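Local structure of AtRbcX1 (Arabidopsis thaliana, 4GR2) at the interface of chains A and B. The protein acts as a homodimeric chloroplast chaperone that assists the assembly of Rubisco and interacts with its large subunit. Sequence-based numbering; all coordinates share one arbitrary frame. Chains: chain A/B, AtRbcX1.

Contact 1: the interface of chains A and B. Residues chain A 22, 26, 30, 86, 90-92; chain B 3, 6, 11-12.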
loop_
_atom_site.group_PDB
_atom_site.type_symbol
_atom_site.label_atom_id
_atom_site.label_comp_id
_atom_site.label_asym_id
_atom_site.label_seq_id
_atom_site.Cartn_x
_atom_site.Cartn_y
_atom_site.Cartn_z
ATOM N N PHE A 22 -5.444 -0.853 -3.635
ATOM C CA PHE A 22 -5.567 0.537 -3.231
ATOM C C PHE A 22 -6.332 1.329 -4.308
ATOM O O PHE A 22 -7.191 2.146 -3.989
ATOM C CB PHE A 22 -4.155 1.112 -3.001
ATOM C CG PHE A 22 -4.137 2.572 -2.690
ATOM C CD1 PHE A 22 -4.687 3.049 -1.505
ATOM C CD2 PHE A 22 -3.578 3.469 -3.577
ATOM C CE1 PHE A 22 -4.676 4.398 -1.211
ATOM C CE2 PHE A 22 -3.577 4.833 -3.297
ATOM C CZ PHE A 22 -4.123 5.290 -2.111
ATOM N N VAL A 26 -9.659 3.534 -4.106
ATOM C CA VAL A 26 -9.785 4.906 -4.577
ATOM C C VAL A 26 -10.957 5.038 -5.579
ATOM O O VAL A 26 -11.791 5.952 -5.481
ATOM C CB VAL A 26 -8.452 5.373 -5.203
ATOM C CG1 VAL A 26 -8.593 6.733 -5.852
ATOM C CG2 VAL A 26 -7.381 5.419 -4.132
ATOM N N ILE A 30 -14.051 7.557 -5.447
ATOM C CA ILE A 30 -14.368 8.498 -6.514
ATOM C C ILE A 30 -15.782 8.290 -7.070
ATOM O O ILE A 30 -16.564 9.231 -7.219
ATOM C CB ILE A 30 -13.370 8.355 -7.664
ATOM C CG1 ILE A 30 -12.018 8.943 -7.264
ATOM C CG2 ILE A 30 -13.928 8.983 -8.933
ATOM C CD1 ILE A 30 -10.884 8.562 -8.200
ATOM N N TYR A 86 -7.931 6.418 -13.499
ATOM C CA TYR A 86 -7.296 7.106 -12.376
ATOM C C TYR A 86 -5.815 6.741 -12.208
ATOM O O TYR A 86 -4.938 7.626 -12.109
ATOM C CB TYR A 86 -8.032 6.845 -11.055
ATOM C CG TYR A 86 -7.331 7.543 -9.912
ATOM C CD1 TYR A 86 -7.446 8.915 -9.761
ATOM C CD2 TYR A 86 -6.529 6.839 -9.009
ATOM C CE1 TYR A 86 -6.785 9.583 -8.738
ATOM C CE2 TYR A 86 -5.867 7.499 -7.968
ATOM C CZ TYR A 86 -5.998 8.871 -7.849
ATOM O OH TYR A 86 -5.358 9.554 -6.846
ATOM N N ASP A 90 -4.363 10.142 -13.684
ATOM C CA ASP A 90 -4.519 11.146 -12.643
ATOM C C ASP A 90 -3.589 10.980 -11.464
ATOM O O ASP A 90 -3.065 11.973 -10.957
ATOM C CB ASP A 90 -5.963 11.184 -12.161
ATOM C CG ASP A 90 -6.936 11.361 -13.298
ATOM O OD1 ASP A 90 -6.602 12.091 -14.249
ATOM O OD2 ASP A 90 -8.011 10.744 -13.248
ATOM N N PHE A 91 -3.389 9.742 -11.021
ATOM C CA PHE A 91 -2.536 9.494 -9.862
ATOM C C PHE A 91 -1.142 10.035 -10.128
ATOM O O PHE A 91 -0.523 9.692 -11.131
ATOM C CB PHE A 91 -2.431 7.994 -9.561
ATOM C CG PHE A 91 -1.751 7.682 -8.252
ATOM C CD1 PHE A 91 -2.388 7.946 -7.042
ATOM C CD2 PHE A 91 -0.499 7.091 -8.233
ATOM C CE1 PHE A 91 -1.786 7.631 -5.832
ATOM C CE2 PHE A 91 0.129 6.787 -7.014
ATOM C CZ PHE A 91 -0.520 7.052 -5.815
ATOM N N GLU A 92 -0.634 10.841 -9.209
ATOM C CA GLU A 92 0.651 11.497 -9.436
ATOM C C GLU A 92 1.793 10.640 -8.923
ATOM O O GLU A 92 2.236 10.814 -7.789
ATOM C CB GLU A 92 0.639 12.872 -8.768
ATOM C CG GLU A 92 -0.531 13.722 -9.233
ATOM C CD GLU A 92 -0.508 15.131 -8.696
ATOM O OE1 GLU A 92 -0.832 16.054 -9.474
ATOM O OE2 GLU A 92 -0.182 15.317 -7.501
ATOM N N VAL B 3 -9.390 15.346 -6.130
ATOM C CA VAL B 3 -9.866 13.986 -6.389
ATOM C C VAL B 3 -11.169 13.711 -5.628
ATOM O O VAL B 3 -11.202 13.774 -4.395
ATOM C CB VAL B 3 -8.803 12.903 -6.036
ATOM C CG1 VAL B 3 -9.309 11.531 -6.421
ATOM C CG2 VAL B 3 -7.482 13.169 -6.741
ATOM N N PHE B 6 -11.987 12.511 -1.725
ATOM C CA PHE B 6 -10.785 12.751 -0.908
ATOM C C PHE B 6 -10.658 14.233 -0.518
ATOM O O PHE B 6 -10.590 15.114 -1.381
ATOM C CB PHE B 6 -9.515 12.285 -1.651
ATOM C CG PHE B 6 -9.411 10.783 -1.789
ATOM C CD1 PHE B 6 -10.064 10.122 -2.828
ATOM C CD2 PHE B 6 -8.683 10.033 -0.868
ATOM C CE1 PHE B 6 -9.991 8.746 -2.942
ATOM C CE2 PHE B 6 -8.604 8.652 -0.978
ATOM C CZ PHE B 6 -9.251 8.007 -2.011
ATOM N N PRO B 11 -4.494 10.550 -2.200
ATOM C CA PRO B 11 -4.118 9.150 -2.412
ATOM C C PRO B 11 -2.606 8.984 -2.491
ATOM O O PRO B 11 -2.095 7.966 -2.036
ATOM C CB PRO B 11 -4.760 8.821 -3.757
ATOM C CG PRO B 11 -5.974 9.721 -3.814
ATOM C CD PRO B 11 -5.520 11.000 -3.166
ATOM N N GLU B 12 -1.902 9.963 -3.062
ATOM C CA GLU B 12 -0.442 9.887 -3.139
ATOM C C GLU B 12 0.208 9.859 -1.752
ATOM O O GLU B 12 1.157 9.085 -1.499
ATOM C CB GLU B 12 0.090 11.046 -3.969
ATOM C CG GLU B 12 -0.283 10.940 -5.443
ATOM C CD GLU B 12 -1.617 11.574 -5.794
ATOM O OE1 GLU B 12 -2.328 12.066 -4.884
ATOM O OE2 GLU B 12 -1.946 11.591 -7.009
HETATM O O HOH W 1 -4.517 12.210 -7.718
#

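Contact 2: the interface of chains A and B. Residues chain A 66-67, 73, 77, 80; chain B 111-112, 114-115.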
loop_
_atom_site.group_PDB
_atom_site.type_symbol
_atom_site.label_atom_id
_atom_site.label_comp_id
_atom_site.label_asym_id
_atom_site.label_seq_id
_atom_site.Cartn_x
_atom_site.Cartn_y
_atom_site.Cartn_z
ATOM N N MET A 66 -20.527 -7.245 -9.548
ATOM C CA MET A 66 -20.947 -7.587 -10.924
ATOM C C MET A 66 -22.153 -8.529 -11.011
ATOM O O MET A 66 -23.024 -8.378 -11.877
ATOM C CB MET A 66 -19.788 -8.266 -11.664
ATOM C CG MET A 66 -18.656 -7.324 -12.014
ATOM S SD MET A 66 -17.211 -8.203 -12.630
ATOM C CE MET A 66 -17.733 -8.440 -14.337
ATOM N N ARG A 67 -22.169 -9.534 -10.150
ATOM C CA ARG A 67 -23.216 -10.565 -10.213
ATOM C C ARG A 67 -24.484 -10.249 -9.413
ATOM O O ARG A 67 -25.455 -10.998 -9.478
ATOM C CB ARG A 67 -22.635 -11.911 -9.753
ATOM C CG ARG A 67 -21.523 -12.439 -10.655
ATOM C CD ARG A 67 -20.630 -13.476 -9.974
ATOM N NE ARG A 67 -19.679 -14.067 -10.922
ATOM C CZ ARG A 67 -18.608 -13.458 -11.429
ATOM N NH1 ARG A 67 -18.310 -12.203 -11.094
ATOM N NH2 ARG A 67 -17.819 -14.113 -12.279
ATOM N N MET A 73 -24.076 -4.367 -11.767
ATOM C CA MET A 73 -23.116 -4.531 -12.866
ATOM C C MET A 73 -22.704 -3.173 -13.434
ATOM O O MET A 73 -21.545 -2.946 -13.750
ATOM C CB MET A 73 -23.687 -5.431 -13.973
ATOM C CG MET A 73 -22.788 -5.464 -15.242
ATOM S SD MET A 73 -21.144 -6.219 -14.953
ATOM C CE MET A 73 -21.568 -7.947 -14.925
ATOM N N LEU A 77 -18.866 -1.832 -13.555
ATOM C CA LEU A 77 -18.211 -1.388 -14.796
ATOM C C LEU A 77 -17.691 0.052 -14.690
ATOM O O LEU A 77 -16.624 0.400 -15.239
ATOM C CB LEU A 77 -19.194 -1.522 -15.992
ATOM C CG LEU A 77 -19.668 -2.967 -16.236
ATOM C CD1 LEU A 77 -20.762 -3.040 -17.306
ATOM C CD2 LEU A 77 -18.492 -3.871 -16.588
ATOM N N LEU A 80 -14.570 -0.152 -12.528
ATOM C CA LEU A 80 -13.432 -0.708 -13.256
ATOM C C LEU A 80 -12.831 0.332 -14.195
ATOM O O LEU A 80 -11.598 0.479 -14.304
ATOM C CB LEU A 80 -13.869 -1.958 -14.013
ATOM C CG LEU A 80 -14.092 -3.214 -13.153
ATOM C CD1 LEU A 80 -14.772 -4.299 -13.973
ATOM C CD2 LEU A 80 -12.770 -3.722 -12.563
ATOM N N LEU B 111 -11.700 -10.411 -14.605
ATOM C CA LEU B 111 -13.060 -10.210 -14.070
ATOM C C LEU B 111 -14.129 -10.344 -15.148
ATOM O O LEU B 111 -15.141 -11.021 -14.944
ATOM C CB LEU B 111 -13.166 -8.840 -13.404
ATOM C CG LEU B 111 -12.532 -8.804 -12.006
ATOM C CD1 LEU B 111 -12.286 -7.373 -11.572
ATOM C CD2 LEU B 111 -13.490 -9.513 -11.044
ATOM N N MET B 112 -13.890 -9.702 -16.294
ATOM C CA MET B 112 -14.799 -9.751 -17.442
ATOM C C MET B 112 -14.873 -11.149 -18.086
ATOM O O MET B 112 -15.952 -11.641 -18.449
ATOM C CB MET B 112 -14.346 -8.715 -18.478
ATOM C CG MET B 112 -14.363 -7.279 -17.950
ATOM S SD MET B 112 -16.045 -6.816 -17.424
ATOM C CE MET B 112 -16.799 -6.584 -19.035
ATOM N N GLU B 114 -14.118 -14.170 -16.717
ATOM C CA GLU B 114 -14.787 -15.144 -15.834
ATOM C C GLU B 114 -16.269 -14.876 -15.705
ATOM O O GLU B 114 -17.076 -15.797 -15.590
ATOM C CB GLU B 114 -14.121 -15.182 -14.459
ATOM C CG GLU B 114 -12.638 -15.391 -14.607
ATOM C CD GLU B 114 -11.872 -15.573 -13.307
ATOM O OE1 GLU B 114 -12.414 -15.334 -12.196
ATOM O OE2 GLU B 114 -10.703 -15.990 -13.425
ATOM N N TYR B 115 -16.638 -13.604 -15.734
ATOM C CA TYR B 115 -18.046 -13.280 -15.754
ATOM C C TYR B 115 -18.728 -13.856 -17.006
ATOM O O TYR B 115 -19.723 -14.589 -16.917
ATOM C CB TYR B 115 -18.268 -11.763 -15.693
ATOM C CG TYR B 115 -19.726 -11.473 -15.636
ATOM C CD1 TYR B 115 -20.425 -11.606 -14.445
ATOM C CD2 TYR B 115 -20.430 -11.126 -16.786
ATOM C CE1 TYR B 115 -21.790 -11.378 -14.399
ATOM C CE2 TYR B 115 -21.789 -10.908 -16.750
ATOM C CZ TYR B 115 -22.466 -11.033 -15.555
ATOM O OH TYR B 115 -23.822 -10.792 -15.517
HETATM O O HOH W 2 -15.824 -12.171 -12.635
HETATM O O HOH W 3 -25.203 -9.275 -13.356
#

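Contact 1: the interface of chains A and B
Carboxylate oxygen OE2 of B:Glu12 is gripped by the backbone of A:Glu92 and by a water. The amide N of A:Glu92 donates a nearly straight hydrogen bond to it (2.7 Å, 169° at H), received on the anti lone pair, turned away from the other carboxylate oxygen. The water lies 2.7 Å from the same OE2 and passes the link on to the phenol OH of A:Tyr86, 2.9 Å away. A bend at chi2 (88°) folds the B:Glu12 chain against the ring of A:Phe91, the two sliding past each other in opposite directions; CG sits over one face toward the rim and the carboxylate lies almost parallel to the ring, 8° apart. The carboxylate of A:Glu92 comes within 4.2 Å, OE2 to OE2 of B:Glu12, and this like charge could raise the proton affinity of either group. B:Pro11 wedges between aromatic groups, its CB 3.8 Å from CE1 of A:Phe91 and its CA at the edge of the A:Phe22 ring. Beyond it, B:Val3 lays CG1 against CG1 and CD1 of A:Ile30 and CE1 of A:Tyr86, while the rim of B:Phe6 meets both methyls of A:Val26, CE1 to CG1 at 3.8 Å. The N-terminal loop and the start of helix 11-35 of chain B thus pack on helices 11-38 and 70-90 of chain A and on the loop residues A:Phe91 and A:Glu92 that follow helix 70-90.

Contact 2: the interface of chains A and B
B:Tyr115 presents its ring to the tip of A:Met73 where helix 93-118 of chain B packs on helices 59-68 and 70-90 of chain A in the RbcX homodimer. Methyl CE of A:Met73 makes a CH-pi contact over one face of the ring, 3.4 Å from its centroid and shifted toward CZ. CG anti to the backbone N (chi1 -177°) extends the tyrosine toward the methionine, whose chain bends at chi2 and chi3, and the two meet tip to tip. The guanidinium of A:Arg67 is turned nearly perpendicular to this ring, 85° between planes, with CD1 of B:Tyr115 above its centre, while CG of the arginine lies at the ring edge. Apolar packing continues beside the ring. Bent at chi3 (81°), A:Met66 brings its methyl CE 3.6 Å from CB of B:Tyr115 and also against SD of B:Met112. That sulfur touches CD2 of A:Leu77 as well, the two side chains crossing at about a right angle. Nearer the middle of helix 70-90, CD2 of A:Leu80 meets CD1 of B:Leu111 at 3.8 Å. Polar links run through water. One water in the guanidinium plane is shared by NH1 and NH2 of A:Arg67 and lies 2.7 Å from the backbone O of B:Leu111, bridging the arginine to helix 93-118. Another joins the phenol OH of B:Tyr115, 3.0 Å away, to the backbone O of A:Met66, 2.8 Å away.

The C-alpha centres of contact 1 and contact 2 lie about 22 Å apart, and helix 70-90 of chain A serves both: its C-terminal end belongs to contact 1, its earlier turns to contact 2. Chain B reaches this helix with opposite ends of its sequence, the N-terminal segment in contact 1 and the C-terminal part of helix 93-118 in contact 2. One subunit therefore embraces the other at well-separated points. Two-fold symmetry repeats each contact with the chains exchanged, giving a homodimer in which the long C-terminal helix of each subunit runs along its partner.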